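Local coordinates for protein inositol monophosphatase (Zymomonas mobilis, PDB 4N81) that probably hydrolyses phosphate monoesters such as inositol monophosphate with the help of magnesium, at residues Glu7-Leu12 with Ala79-Val84; Arg11-Leu16 with Leu115-Gln120; Glu125-Val130 with Thr135-Glu140; Ala213-Val218 with Gly223-Trp228. All blocks are in the same frame, centred on the assembly; numbering follows the deposited sequence.

Interaction 1 of 4, residues Glu7-Leu12 with Ala79-Val84; sequences EDDIRL and ARRLWV
Asp9 and Leu12, in the first helix of the inositol monophosphatase fold, meet Arg81 and Trp83 of strand 81-86, which belongs to the large mixed sheet that this helix packs against. The axes of the short segments stay 12.6 Å apart at a crossing angle of -23°, so the gap is spanned by long side chains and not by backbone. Arg81 comes end-on at Asp9 from the opposite direction, with NH1 and NH2 both directed at one oxygen. The bonds from Arg81 NH1 and NH2 to Asp9 OD1 are each 3.1 Å long, and OD1 lies in the guanidinium plane. On the acid, both nitrogens meet the syn side of OD1, displaced to the same face of the carboxylate plane, which is turned 38° from the guanidinium. A weaker bond runs from Arg81 NH2 to Asp9 OD2. Two further charges extend the network: Arg62 pairs with Asp9 OD2, and Asp65 takes both Arg81 NH2 and Trp83 NE1, which would hold the indole in position. Trp83 directs the rim of its six-membered ring at the helix. Its CH2 lies 3.8 Å from Asp9 O, which sits in the ring plane at the edge. Leu12, with CG anti to the backbone N (chi1 -178°), brings CD2 obliquely to within 4.1 Å of Trp83 CZ2.

Interaction 2 of 4, residues Arg11-Leu16 with Leu115-Gln120; sequences RLAHRL and LGIINQ
Ile117 reaches from strand 112-120 toward the helix and ends over the flat of the His14 ring, the two side chains crossing at about a right angle. Its CD1 methyl stands 4.0 Å from the centroid of the His14 ring and only 11° off the ring normal, which meets the geometry of a CH-pi contact with the methyl over the middle of the face. Although the CB of His14 starts away from the strand, chi1 of -81° places CG beside the backbone N and swings the imidazole back toward Ile117. The same methyl also lies against Ala13: Ile117 CD1 is 3.6 Å from Ala13 CB and equally close to the carbonyl carbon of that residue. Leu115, two residues earlier on the strand and on the same face, sends CD2 to within 3.8 Å of Ala13 CB. The alanine methyl is thus touched by two strand side chains, and its small size fits the 7.3 Å separation of Ala13 CA and Ile117 CA, the shortest between the segments. Helix and strand axes run at 26° to each other, a helix layered on a sheet. His14 ND1 is hydrogen-bonded to NH1 of Arg126 on the adjacent strand 125-130. With an arginine as donor, ND1 is probably the acceptor and so probably unprotonated, while the contact with strand 112-120 rests on methyl packing and one CH-pi contact and is mainly dispersive.

Interaction 3 of 4, residues Glu125-Val130 with Thr135-Glu140; sequences ERWVGV and TSFNGE
Val128 and Ser136 satisfy each other's backbone: Val128 N gives to Ser136 O at 2.9 Å, and Ser136 N returns a bond to Val128 O at 3.0 Å, making a hydrogen-bonded antiparallel pair. The next exchange involves a side chain. Asn138 N donates to Arg126 O, whereas Arg126 N donates to the side-chain oxygen, Asn138 OD1, at 3.0 Å, tilted 32° from the carbonyl plane. The ND2 of the same amide is used by Gln124 O. Phe137 to Glu140 form a type I' beta turn, closed by Phe137 N to Glu140 O at 2.8 Å and Glu140 N to Phe137 O at 3.0 Å; within it a water accepts from Gly139 N at 2.9 Å. Another water accepts from Val130 N and donates to Thr135 OG1, a hydroxyl that also meets Ile217 O. Longer polar side chains are met elsewhere: Arg126 by Asn119 and Asp18, Glu125 by Tyr188 and by Arg29 of the second subunit. Next to the Val128-Ser136 pair, Trp127 and Phe137 form a non-hydrogen-bonded pair, their rings edge-to-face with centroids 4.6 Å apart and planes at 63°. Phe137 CG is anti to the backbone N (chi1 176°), which puts its CD2-CE2 edge over the indole, Phe137 CD2 lying 3.4 Å from Trp127 CE2. Reciprocal backbone bonds beside a non-hydrogen-bonded aromatic pair are those of an antiparallel beta hairpin, strands 125-130 and 133-137 of the large mixed sheet.

Interaction 4 of 4, residues Ala213-Val218 with Gly223-Trp228; sequences ALVPIV and GIMRDW
Met225 supplies most of the apolar contact, reaching from strand 224-226 to helix residues Leu214, Val215 and Val218. CG is anti to the backbone N (chi1 -172°) and the chain stays extended beyond it, which carries sulfur and methyl across to the helix surface. Met225 CE rests 3.8 Å from Leu214 CB. The sulfur lies among three residues: Met225 SD is 4.0 Å from Val218 CG2, and it also touches Leu214 CB and the CA of Val215. Val218 crosses the methionine at about a right angle. The segment axes run roughly antiparallel (154°), with helix 214-220 leading into strand 224-226, the outermost strand within this chain of the five-stranded sheet. Leu214 is also about 6 Å, side chain to side chain, from Asp89 and Asp210, predicted magnesium ligands. Polar contact is limited to backbone: Gly223 N donates to Val218 O at 2.9 Å, with the donor tilted 28° from the carbonyl plane. Glycine leaves room beside Val218, whose CG1 approaches Ile224 N at 3.8 Å.

Interactions 1 and 2 both set helix 7-24 against the large mixed sheet, their ranges overlapping at Arg11 and Leu12, but use different residues of it for contact. The first relies on a salt bridge between buried Asp9 and partly exposed Arg81, the second on methyl packing. Leu115 joins them, its CD1 lying 3.7 Å from Asp9 CB. Interaction 3 lies within that sheet and combines backbone hydrogen bonds with an aromatic pair; it is partly buried, with its turn exposed. It borders interaction 2 where Gln120 N probably bonds Glu125 O. Interaction 4, buried and apolar, belongs to the other sheet, but its helix packs Leu214 CD2 on Ile118 CD1 of interaction 2.

Interaction 1 of 4, residues Glu7-Leu12 with Ala79-Val84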
loop_
_atom_site.group_PDB
_atom_site.type_symbol
_atom_site.label_atom_id
_atom_site.label_comp_id
_atom_site.label_asym_id
_atom_site.label_seq_id
_atom_site.Cartn_x
_atom_site.Cartn_y
_atom_site.Cartn_z
ATOM N N GLU A 7 -11.708 21.729 21.702
ATOM C CA GLU A 7 -10.602 21.077 22.414
ATOM C C GLU A 7 -11.043 19.802 23.162
ATOM O O GLU A 7 -10.360 18.761 23.108
ATOM C CB GLU A 7 -10.035 22.079 23.440
ATOM C CG GLU A 7 -8.928 21.567 24.338
ATOM C CD GLU A 7 -8.558 22.592 25.439
ATOM O OE1 GLU A 7 -8.738 23.813 25.202
ATOM O OE2 GLU A 7 -8.098 22.173 26.538
ATOM N N ASP A 8 -12.203 19.865 23.824
ATOM C CA ASP A 8 -12.663 18.712 24.614
ATOM C C ASP A 8 -13.007 17.518 23.725
ATOM O O ASP A 8 -12.672 16.348 24.035
ATOM C CB ASP A 8 -13.907 19.079 25.419
ATOM C CG ASP A 8 -13.576 19.857 26.683
ATOM O OD1 ASP A 8 -12.420 19.744 27.163
ATOM O OD2 ASP A 8 -14.474 20.568 27.190
ATOM N N ASP A 9 -13.655 17.831 22.596
ATOM C CA ASP A 9 -13.999 16.809 21.617
ATOM C C ASP A 9 -12.761 16.217 20.959
ATOM O O ASP A 9 -12.741 15.017 20.611
ATOM C CB ASP A 9 -14.945 17.365 20.538
ATOM C CG ASP A 9 -16.323 17.741 21.105
ATOM O OD1 ASP A 9 -16.937 18.719 20.615
ATOM O OD2 ASP A 9 -16.809 17.021 22.009
ATOM N N ILE A 10 -11.724 17.030 20.785
ATOM C CA ILE A 10 -10.475 16.491 20.209
ATOM C C ILE A 10 -9.850 15.498 21.186
ATOM O O ILE A 10 -9.361 14.416 20.808
ATOM C CB ILE A 10 -9.476 17.629 19.957
ATOM C CG1 ILE A 10 -9.928 18.492 18.771
ATOM C CG2 ILE A 10 -8.080 17.101 19.624
ATOM C CD1 ILE A 10 -9.242 19.882 18.814
ATOM N N ARG A 11 -9.917 15.848 22.474
ATOM C CA ARG A 11 -9.347 14.941 23.459
ATOM C C ARG A 11 -10.114 13.595 23.507
ATOM O O ARG A 11 -9.528 12.496 23.542
ATOM C CB ARG A 11 -9.335 15.632 24.843
ATOM C CG ARG A 11 -8.724 14.769 25.945
ATOM C CD ARG A 11 -8.726 15.549 27.307
ATOM N NE ARG A 11 -8.576 16.995 27.098
ATOM C CZ ARG A 11 -9.515 17.899 27.384
ATOM N NH1 ARG A 11 -10.676 17.509 27.911
ATOM N NH2 ARG A 11 -9.294 19.194 27.157
ATOM N N LEU A 12 -11.441 13.689 23.444
ATOM C CA LEU A 12 -12.245 12.474 23.400
ATOM C C LEU A 12 -11.903 11.677 22.123
ATOM O O LEU A 12 -11.770 10.459 22.152
ATOM C CB LEU A 12 -13.733 12.846 23.348
ATOM C CG LEU A 12 -14.748 11.689 23.340
ATOM C CD1 LEU A 12 -14.419 10.736 24.475
ATOM C CD2 LEU A 12 -16.211 12.189 23.478
ATOM N N ALA A 79 -29.937 14.907 16.085
ATOM C CA ALA A 79 -29.082 15.880 16.758
ATOM C C ALA A 79 -28.300 16.699 15.734
ATOM O O ALA A 79 -27.960 16.198 14.636
ATOM C CB ALA A 79 -28.133 15.204 17.775
ATOM N N ARG A 80 -28.025 17.952 16.101
ATOM C CA ARG A 80 -27.160 18.808 15.301
ATOM C C ARG A 80 -25.755 18.202 15.184
ATOM O O ARG A 80 -25.129 18.357 14.127
ATOM C CB ARG A 80 -27.003 20.178 15.978
ATOM C CG ARG A 80 -28.084 21.178 15.734
ATOM C CD ARG A 80 -27.600 22.583 16.072
ATOM N NE ARG A 80 -26.516 23.027 15.192
ATOM C CZ ARG A 80 -25.230 23.151 15.541
ATOM N NH1 ARG A 80 -24.832 22.869 16.779
ATOM N NH2 ARG A 80 -24.333 23.563 14.642
ATOM N N ARG A 81 -25.285 17.524 16.253
ATOM C CA ARG A 81 -23.906 16.975 16.343
ATOM C C ARG A 81 -23.937 15.441 16.268
ATOM O O ARG A 81 -24.670 14.789 17.046
ATOM C CB ARG A 81 -23.224 17.373 17.677
ATOM C CG ARG A 81 -22.967 18.891 17.863
ATOM C CD ARG A 81 -22.606 19.299 19.321
ATOM N NE ARG A 81 -21.765 18.319 20.018
ATOM C CZ ARG A 81 -20.455 18.428 20.222
ATOM N NH1 ARG A 81 -19.781 19.487 19.793
ATOM N NH2 ARG A 81 -19.810 17.471 20.867
ATOM N N LEU A 82 -23.117 14.861 15.396
ATOM C CA LEU A 82 -23.111 13.407 15.199
ATOM C C LEU A 82 -21.673 12.918 15.160
ATOM O O LEU A 82 -20.844 13.500 14.439
ATOM C CB LEU A 82 -23.704 13.041 13.826
ATOM C CG LEU A 82 -25.157 13.391 13.499
ATOM C CD1 LEU A 82 -25.487 12.903 12.085
ATOM C CD2 LEU A 82 -26.068 12.750 14.513
ATOM N N TRP A 83 -21.398 11.806 15.825
ATOM C CA TRP A 83 -20.111 11.133 15.662
ATOM C C TRP A 83 -20.183 10.071 14.553
ATOM O O TRP A 83 -21.167 9.318 14.472
ATOM C CB TRP A 83 -19.721 10.468 16.983
ATOM C CG TRP A 83 -19.412 11.495 18.042
ATOM C CD1 TRP A 83 -20.285 12.098 18.883
ATOM C CD2 TRP A 83 -18.123 12.070 18.305
ATOM N NE1 TRP A 83 -19.621 13.016 19.688
ATOM C CE2 TRP A 83 -18.290 13.009 19.349
ATOM C CE3 TRP A 83 -16.848 11.883 17.755
ATOM C CZ2 TRP A 83 -17.227 13.750 19.858
ATOM C CZ3 TRP A 83 -15.795 12.616 18.262
ATOM C CH2 TRP A 83 -15.993 13.543 19.304
ATOM N N VAL A 84 -19.139 9.999 13.723
ATOM C CA VAL A 84 -19.108 9.050 12.629
ATOM C C VAL A 84 -17.873 8.198 12.868
ATOM O O VAL A 84 -16.792 8.745 12.964
ATOM C CB VAL A 84 -18.985 9.795 11.273
ATOM C CG1 VAL A 84 -18.959 8.811 10.083
ATOM C CG2 VAL A 84 -20.152 10.768 11.087
#

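Interaction 2 of 4, residues Arg11-Leu16 with Leu115-Gln120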
loop_
_atom_site.group_PDB
_atom_site.type_symbol
_atom_site.label_atom_id
_atom_site.label_comp_id
_atom_site.label_asym_id
_atom_site.label_seq_id
_atom_site.Cartn_x
_atom_site.Cartn_y
_atom_site.Cartn_z
ATOM N N ARG A 11 -9.917 15.848 22.474
ATOM C CA ARG A 11 -9.347 14.941 23.459
ATOM C C ARG A 11 -10.114 13.595 23.507
ATOM O O ARG A 11 -9.528 12.496 23.542
ATOM C CB ARG A 11 -9.335 15.632 24.843
ATOM C CG ARG A 11 -8.724 14.769 25.945
ATOM C CD ARG A 11 -8.726 15.549 27.307
ATOM N NE ARG A 11 -8.576 16.995 27.098
ATOM C CZ ARG A 11 -9.515 17.899 27.384
ATOM N NH1 ARG A 11 -10.676 17.509 27.911
ATOM N NH2 ARG A 11 -9.294 19.194 27.157
ATOM N N LEU A 12 -11.441 13.689 23.444
ATOM C CA LEU A 12 -12.245 12.474 23.400
ATOM C C LEU A 12 -11.903 11.677 22.123
ATOM O O LEU A 12 -11.770 10.459 22.152
ATOM C CB LEU A 12 -13.733 12.846 23.348
ATOM C CG LEU A 12 -14.748 11.689 23.340
ATOM C CD1 LEU A 12 -14.419 10.736 24.475
ATOM C CD2 LEU A 12 -16.211 12.189 23.478
ATOM N N ALA A 13 -11.688 12.380 21.016
ATOM C CA ALA A 13 -11.474 11.692 19.744
ATOM C C ALA A 13 -10.176 10.889 19.802
ATOM O O ALA A 13 -10.119 9.723 19.345
ATOM C CB ALA A 13 -11.464 12.703 18.592
ATOM N N HIS A 14 -9.154 11.459 20.431
ATOM C CA HIS A 14 -7.921 10.710 20.629
ATOM C C HIS A 14 -8.137 9.504 21.503
ATOM O O HIS A 14 -7.538 8.428 21.266
ATOM C CB HIS A 14 -6.855 11.594 21.313
ATOM C CG HIS A 14 -6.135 12.499 20.351
ATOM N ND1 HIS A 14 -5.279 12.018 19.386
ATOM C CD2 HIS A 14 -6.166 13.845 20.189
ATOM C CE1 HIS A 14 -4.804 13.028 18.673
ATOM N NE2 HIS A 14 -5.333 14.152 19.134
ATOM N N ARG A 15 -8.994 9.665 22.517
ATOM C CA ARG A 15 -9.264 8.500 23.378
ATOM C C ARG A 15 -9.969 7.371 22.618
ATOM O O ARG A 15 -9.631 6.185 22.772
ATOM C CB ARG A 15 -10.063 8.939 24.640
ATOM C CG ARG A 15 -10.616 7.779 25.478
ATOM C CD ARG A 15 -10.679 8.080 26.994
ATOM N NE ARG A 15 -11.916 8.699 27.488
ATOM C CZ ARG A 15 -12.113 10.018 27.598
ATOM N NH1 ARG A 15 -11.170 10.873 27.193
ATOM N NH2 ARG A 15 -13.266 10.492 28.080
ATOM N N LEU A 16 -10.891 7.749 21.727
ATOM C CA LEU A 16 -11.588 6.751 20.929
ATOM C C LEU A 16 -10.600 6.069 19.998
ATOM O O LEU A 16 -10.633 4.846 19.812
ATOM C CB LEU A 16 -12.710 7.412 20.120
ATOM C CG LEU A 16 -13.804 8.097 20.966
ATOM C CD1 LEU A 16 -14.774 8.764 20.021
ATOM C CD2 LEU A 16 -14.555 7.109 21.851
ATOM N N LEU A 115 -14.437 17.809 12.697
ATOM C CA LEU A 115 -13.236 17.250 13.366
ATOM C C LEU A 115 -13.016 15.875 12.789
ATOM O O LEU A 115 -13.987 15.175 12.569
ATOM C CB LEU A 115 -13.558 17.133 14.898
ATOM C CG LEU A 115 -12.622 16.503 15.926
ATOM C CD1 LEU A 115 -13.249 16.850 17.305
ATOM C CD2 LEU A 115 -12.498 15.027 15.822
ATOM N N GLY A 116 -11.763 15.473 12.554
ATOM C CA GLY A 116 -11.520 14.156 11.992
ATOM C C GLY A 116 -10.184 13.619 12.464
ATOM O O GLY A 116 -9.217 14.372 12.582
ATOM N N ILE A 117 -10.111 12.317 12.709
ATOM C CA ILE A 117 -8.842 11.650 12.975
ATOM C C ILE A 117 -8.751 10.460 12.025
ATOM O O ILE A 117 -9.777 9.726 11.819
ATOM C CB ILE A 117 -8.755 11.161 14.469
ATOM C CG1 ILE A 117 -8.538 12.365 15.410
ATOM C CG2 ILE A 117 -7.590 10.172 14.661
ATOM C CD1 ILE A 117 -8.330 11.989 16.891
ATOM N N ILE A 118 -7.558 10.287 11.436
ATOM C CA ILE A 118 -7.176 9.010 10.817
ATOM C C ILE A 118 -6.112 8.417 11.718
ATOM O O ILE A 118 -5.092 9.067 11.973
ATOM C CB ILE A 118 -6.492 9.177 9.422
ATOM C CG1 ILE A 118 -7.457 9.817 8.374
ATOM C CG2 ILE A 118 -6.015 7.806 8.913
ATOM C CD1 ILE A 118 -6.659 10.505 7.162
ATOM N N ASN A 119 -6.295 7.176 12.159
ATOM C CA ASN A 119 -5.255 6.557 12.961
ATOM C C ASN A 119 -4.847 5.221 12.399
ATOM O O ASN A 119 -5.695 4.336 12.263
ATOM C CB ASN A 119 -5.726 6.340 14.404
ATOM C CG ASN A 119 -4.579 5.860 15.313
ATOM O OD1 ASN A 119 -3.612 6.575 15.504
ATOM N ND2 ASN A 119 -4.684 4.635 15.845
ATOM N N GLN A 120 -3.550 5.053 12.146
ATOM C CA GLN A 120 -3.039 3.764 11.664
ATOM C C GLN A 120 -2.450 3.145 12.905
ATOM O O GLN A 120 -1.396 3.585 13.391
ATOM C CB GLN A 120 -1.915 4.050 10.619
ATOM C CG GLN A 120 -1.854 2.932 9.524
ATOM C CD GLN A 120 -1.769 1.542 10.151
ATOM O OE1 GLN A 120 -0.891 1.276 10.972
ATOM N NE2 GLN A 120 -2.681 0.667 9.784
#

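Interaction 3 of 4, residues Glu125-Val130 with Thr135-Glu140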
loop_
_atom_site.group_PDB
_atom_site.type_symbol
_atom_site.label_atom_id
_atom_site.label_comp_id
_atom_site.label_asym_id
_atom_site.label_seq_id
_atom_site.Cartn_x
_atom_site.Cartn_y
_atom_site.Cartn_z
ATOM N N GLU A 125 0.554 6.112 13.245
ATOM C CA GLU A 125 0.554 7.340 12.480
ATOM C C GLU A 125 -0.853 7.901 12.641
ATOM O O GLU A 125 -1.842 7.232 12.277
ATOM C CB GLU A 125 0.770 6.989 11.007
ATOM C CG GLU A 125 2.106 6.230 10.794
ATOM C CD GLU A 125 2.364 5.870 9.311
ATOM O OE1 GLU A 125 3.394 6.322 8.737
ATOM O OE2 GLU A 125 1.534 5.117 8.754
ATOM N N ARG A 126 -0.929 9.150 13.101
ATOM C CA ARG A 126 -2.212 9.737 13.429
ATOM C C ARG A 126 -2.324 11.155 12.852
ATOM O O ARG A 126 -1.500 12.039 13.169
ATOM C CB ARG A 126 -2.408 9.788 14.952
ATOM C CG ARG A 126 -3.801 10.349 15.330
ATOM C CD ARG A 126 -4.112 10.192 16.852
ATOM N NE ARG A 126 -4.127 8.777 17.215
ATOM C CZ ARG A 126 -4.425 8.294 18.425
ATOM N NH1 ARG A 126 -4.760 9.105 19.434
ATOM N NH2 ARG A 126 -4.388 6.980 18.616
ATOM N N TRP A 127 -3.313 11.336 11.981
ATOM C CA TRP A 127 -3.645 12.646 11.414
ATOM C C TRP A 127 -4.828 13.222 12.204
ATOM O O TRP A 127 -5.788 12.488 12.430
ATOM C CB TRP A 127 -4.157 12.431 9.982
ATOM C CG TRP A 127 -3.126 12.068 8.947
ATOM C CD1 TRP A 127 -2.504 12.943 8.054
ATOM C CD2 TRP A 127 -2.604 10.760 8.670
ATOM N NE1 TRP A 127 -1.599 12.229 7.270
ATOM C CE2 TRP A 127 -1.666 10.894 7.600
ATOM C CE3 TRP A 127 -2.803 9.485 9.241
ATOM C CZ2 TRP A 127 -0.995 9.781 7.040
ATOM C CZ3 TRP A 127 -2.120 8.383 8.696
ATOM C CH2 TRP A 127 -1.232 8.537 7.602
ATOM N N VAL A 128 -4.769 14.507 12.598
ATOM C CA VAL A 128 -5.891 15.135 13.299
ATOM C C VAL A 128 -6.225 16.440 12.587
ATOM O O VAL A 128 -5.346 17.309 12.445
ATOM C CB VAL A 128 -5.515 15.497 14.746
ATOM C CG1 VAL A 128 -6.751 16.074 15.483
ATOM C CG2 VAL A 128 -4.967 14.248 15.457
ATOM N N GLY A 129 -7.488 16.594 12.167
ATOM C CA GLY A 129 -7.942 17.836 11.547
ATOM C C GLY A 129 -9.133 18.416 12.288
ATOM O O GLY A 129 -9.954 17.662 12.854
ATOM N N VAL A 130 -9.246 19.747 12.319
ATOM C CA VAL A 130 -10.335 20.382 13.066
ATOM C C VAL A 130 -10.603 21.708 12.365
ATOM O O VAL A 130 -9.666 22.345 11.827
ATOM C CB VAL A 130 -9.921 20.754 14.531
ATOM C CG1 VAL A 130 -11.119 21.250 15.324
ATOM C CG2 VAL A 130 -9.251 19.603 15.242
ATOM N N THR A 135 -3.994 21.201 10.485
ATOM C CA THR A 135 -3.928 19.758 10.593
ATOM C C THR A 135 -2.569 19.353 11.132
ATOM O O THR A 135 -1.562 19.987 10.783
ATOM C CB THR A 135 -4.173 19.162 9.230
ATOM O OG1 THR A 135 -5.541 19.397 8.905
ATOM C CG2 THR A 135 -3.897 17.648 9.167
ATOM N N SER A 136 -2.550 18.323 11.948
ATOM C CA SER A 136 -1.335 17.797 12.530
ATOM C C SER A 136 -1.140 16.296 12.241
ATOM O O SER A 136 -2.083 15.604 12.145
ATOM C CB SER A 136 -1.354 17.998 14.031
ATOM O OG SER A 136 -1.137 19.350 14.406
ATOM N N PHE A 137 0.105 15.874 12.130
ATOM C CA PHE A 137 0.393 14.469 11.964
ATOM C C PHE A 137 1.381 14.120 13.079
ATOM O O PHE A 137 2.457 14.705 13.134
ATOM C CB PHE A 137 1.040 14.224 10.628
ATOM C CG PHE A 137 1.471 12.761 10.420
ATOM C CD1 PHE A 137 2.795 12.380 10.585
ATOM C CD2 PHE A 137 0.533 11.794 10.039
ATOM C CE1 PHE A 137 3.210 11.019 10.352
ATOM C CE2 PHE A 137 0.907 10.457 9.850
ATOM C CZ PHE A 137 2.244 10.063 10.002
ATOM N N ASN A 138 1.012 13.189 13.966
ATOM C CA ASN A 138 1.859 12.847 15.143
ATOM C C ASN A 138 2.298 14.114 15.857
ATOM O O ASN A 138 3.446 14.263 16.295
ATOM C CB ASN A 138 3.025 11.910 14.791
ATOM C CG ASN A 138 2.533 10.528 14.428
ATOM O OD1 ASN A 138 1.362 10.242 14.624
ATOM N ND2 ASN A 138 3.416 9.651 13.949
ATOM N N GLY A 139 1.348 15.030 15.970
ATOM C CA GLY A 139 1.516 16.234 16.760
ATOM C C GLY A 139 2.194 17.388 16.052
ATOM O O GLY A 139 2.301 18.464 16.645
ATOM N N GLU A 140 2.602 17.219 14.789
ATOM C CA GLU A 140 3.241 18.320 14.049
ATOM C C GLU A 140 2.358 18.915 12.948
ATOM O O GLU A 140 1.706 18.174 12.252
ATOM C CB GLU A 140 4.552 17.823 13.415
ATOM C CG GLU A 140 5.601 17.385 14.459
ATOM C CD GLU A 140 6.147 18.566 15.255
ATOM O OE1 GLU A 140 6.246 18.475 16.506
ATOM O OE2 GLU A 140 6.477 19.600 14.632
HETATM O O HOH W 1 -1.484 14.646 15.277
HETATM O O HOH W 2 -7.250 20.847 10.610
#

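Interaction 4 of 4, residues Ala213-Val218 with Gly223-Trp228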
loop_
_atom_site.group_PDB
_atom_site.type_symbol
_atom_site.label_atom_id
_atom_site.label_comp_id
_atom_site.label_asym_id
_atom_site.label_seq_id
_atom_site.Cartn_x
_atom_site.Cartn_y
_atom_site.Cartn_z
ATOM N N ALA A 213 -14.248 11.930 8.240
ATOM C CA ALA A 213 -13.017 12.345 8.995
ATOM C C ALA A 213 -11.990 13.003 8.059
ATOM O O ALA A 213 -11.113 13.769 8.514
ATOM C CB ALA A 213 -12.360 11.115 9.676
ATOM N N LEU A 214 -12.022 12.616 6.787
ATOM C CA LEU A 214 -10.955 13.070 5.890
ATOM C C LEU A 214 -11.052 14.550 5.583
ATOM O O LEU A 214 -10.026 15.226 5.329
ATOM C CB LEU A 214 -11.025 12.308 4.572
ATOM C CG LEU A 214 -11.106 10.779 4.704
ATOM C CD1 LEU A 214 -11.277 10.204 3.344
ATOM C CD2 LEU A 214 -9.847 10.207 5.392
ATOM N N VAL A 215 -12.291 15.036 5.497
ATOM C CA VAL A 215 -12.400 16.439 5.030
ATOM C C VAL A 215 -11.638 17.516 5.888
ATOM O O VAL A 215 -10.879 18.324 5.346
ATOM C CB VAL A 215 -13.930 16.857 4.825
ATOM C CG1 VAL A 215 -14.055 18.327 4.276
ATOM C CG2 VAL A 215 -14.656 15.847 3.874
ATOM N N PRO A 216 -11.844 17.543 7.216
ATOM C CA PRO A 216 -11.112 18.526 8.039
ATOM C C PRO A 216 -9.608 18.345 7.961
ATOM O O PRO A 216 -8.860 19.324 8.062
ATOM C CB PRO A 216 -11.624 18.257 9.473
ATOM C CG PRO A 216 -12.871 17.481 9.300
ATOM C CD PRO A 216 -12.759 16.717 8.031
ATOM N N ILE A 217 -9.168 17.098 7.801
ATOM C CA ILE A 217 -7.725 16.815 7.784
ATOM C C ILE A 217 -7.109 17.376 6.503
ATOM O O ILE A 217 -6.163 18.163 6.558
ATOM C CB ILE A 217 -7.489 15.281 7.868
ATOM C CG1 ILE A 217 -7.887 14.813 9.285
ATOM C CG2 ILE A 217 -6.036 14.867 7.444
ATOM C CD1 ILE A 217 -7.905 13.243 9.386
ATOM N N VAL A 218 -7.734 17.070 5.376
ATOM C CA VAL A 218 -7.228 17.570 4.102
ATOM C C VAL A 218 -7.325 19.101 4.033
ATOM O O VAL A 218 -6.352 19.777 3.632
ATOM C CB VAL A 218 -8.013 16.959 2.931
ATOM C CG1 VAL A 218 -7.662 17.690 1.602
ATOM C CG2 VAL A 218 -7.649 15.429 2.783
ATOM N N GLY A 223 -5.396 21.702 1.686
ATOM C CA GLY A 223 -5.995 21.110 0.483
ATOM C C GLY A 223 -7.473 21.422 0.300
ATOM O O GLY A 223 -8.053 22.278 0.975
ATOM N N ILE A 224 -8.091 20.742 -0.657
ATOM C CA ILE A 224 -9.500 20.988 -0.897
ATOM C C ILE A 224 -10.108 19.601 -1.142
ATOM O O ILE A 224 -9.494 18.745 -1.763
ATOM C CB ILE A 224 -9.721 21.930 -2.113
ATOM C CG1 ILE A 224 -11.215 22.101 -2.442
ATOM C CG2 ILE A 224 -9.007 21.429 -3.384
ATOM C CD1 ILE A 224 -11.399 23.402 -3.368
ATOM N N MET A 225 -11.320 19.390 -0.635
ATOM C CA MET A 225 -11.957 18.109 -0.803
ATOM C C MET A 225 -13.449 18.357 -0.991
ATOM O O MET A 225 -14.094 18.983 -0.146
ATOM C CB MET A 225 -11.659 17.217 0.410
ATOM C CG MET A 225 -12.143 15.801 0.209
ATOM S SD MET A 225 -11.413 14.731 1.494
ATOM C CE MET A 225 -12.412 13.317 1.135
ATOM N N ARG A 226 -13.959 17.926 -2.155
ATOM C CA ARG A 226 -15.313 18.231 -2.561
ATOM C C ARG A 226 -15.929 17.023 -3.277
ATOM O O ARG A 226 -15.254 16.028 -3.508
ATOM C CB ARG A 226 -15.287 19.376 -3.601
ATOM C CG ARG A 226 -14.596 20.688 -3.138
ATOM C CD ARG A 226 -15.554 21.449 -2.244
ATOM N NE ARG A 226 -14.878 22.497 -1.502
ATOM C CZ ARG A 226 -14.602 23.703 -1.984
ATOM N NH1 ARG A 226 -14.955 24.041 -3.234
ATOM N NH2 ARG A 226 -13.974 24.580 -1.195
ATOM N N ASP A 227 -17.199 17.139 -3.676
ATOM C CA ASP A 227 -17.722 16.154 -4.632
ATOM C C ASP A 227 -17.340 16.511 -6.069
ATOM O O ASP A 227 -16.563 17.445 -6.283
ATOM C CB ASP A 227 -19.222 15.865 -4.470
ATOM C CG ASP A 227 -20.117 17.035 -4.876
ATOM O OD1 ASP A 227 -21.299 17.014 -4.440
ATOM O OD2 ASP A 227 -19.676 17.940 -5.626
ATOM N N TRP A 228 -17.830 15.729 -7.036
ATOM C CA TRP A 228 -17.403 15.905 -8.445
ATOM C C TRP A 228 -18.100 17.119 -9.120
ATOM O O TRP A 228 -17.797 17.444 -10.259
ATOM C CB TRP A 228 -17.665 14.619 -9.274
ATOM C CG TRP A 228 -16.806 13.454 -8.843
ATOM C CD1 TRP A 228 -15.824 13.427 -7.835
ATOM C CD2 TRP A 228 -16.813 12.159 -9.426
ATOM N NE1 TRP A 228 -15.240 12.159 -7.794
ATOM C CE2 TRP A 228 -15.846 11.375 -8.755
ATOM C CE3 TRP A 228 -17.565 11.579 -10.459
ATOM C CZ2 TRP A 228 -15.603 10.027 -9.095
ATOM C CZ3 TRP A 228 -17.324 10.233 -10.805
ATOM C CH2 TRP A 228 -16.337 9.478 -10.123
#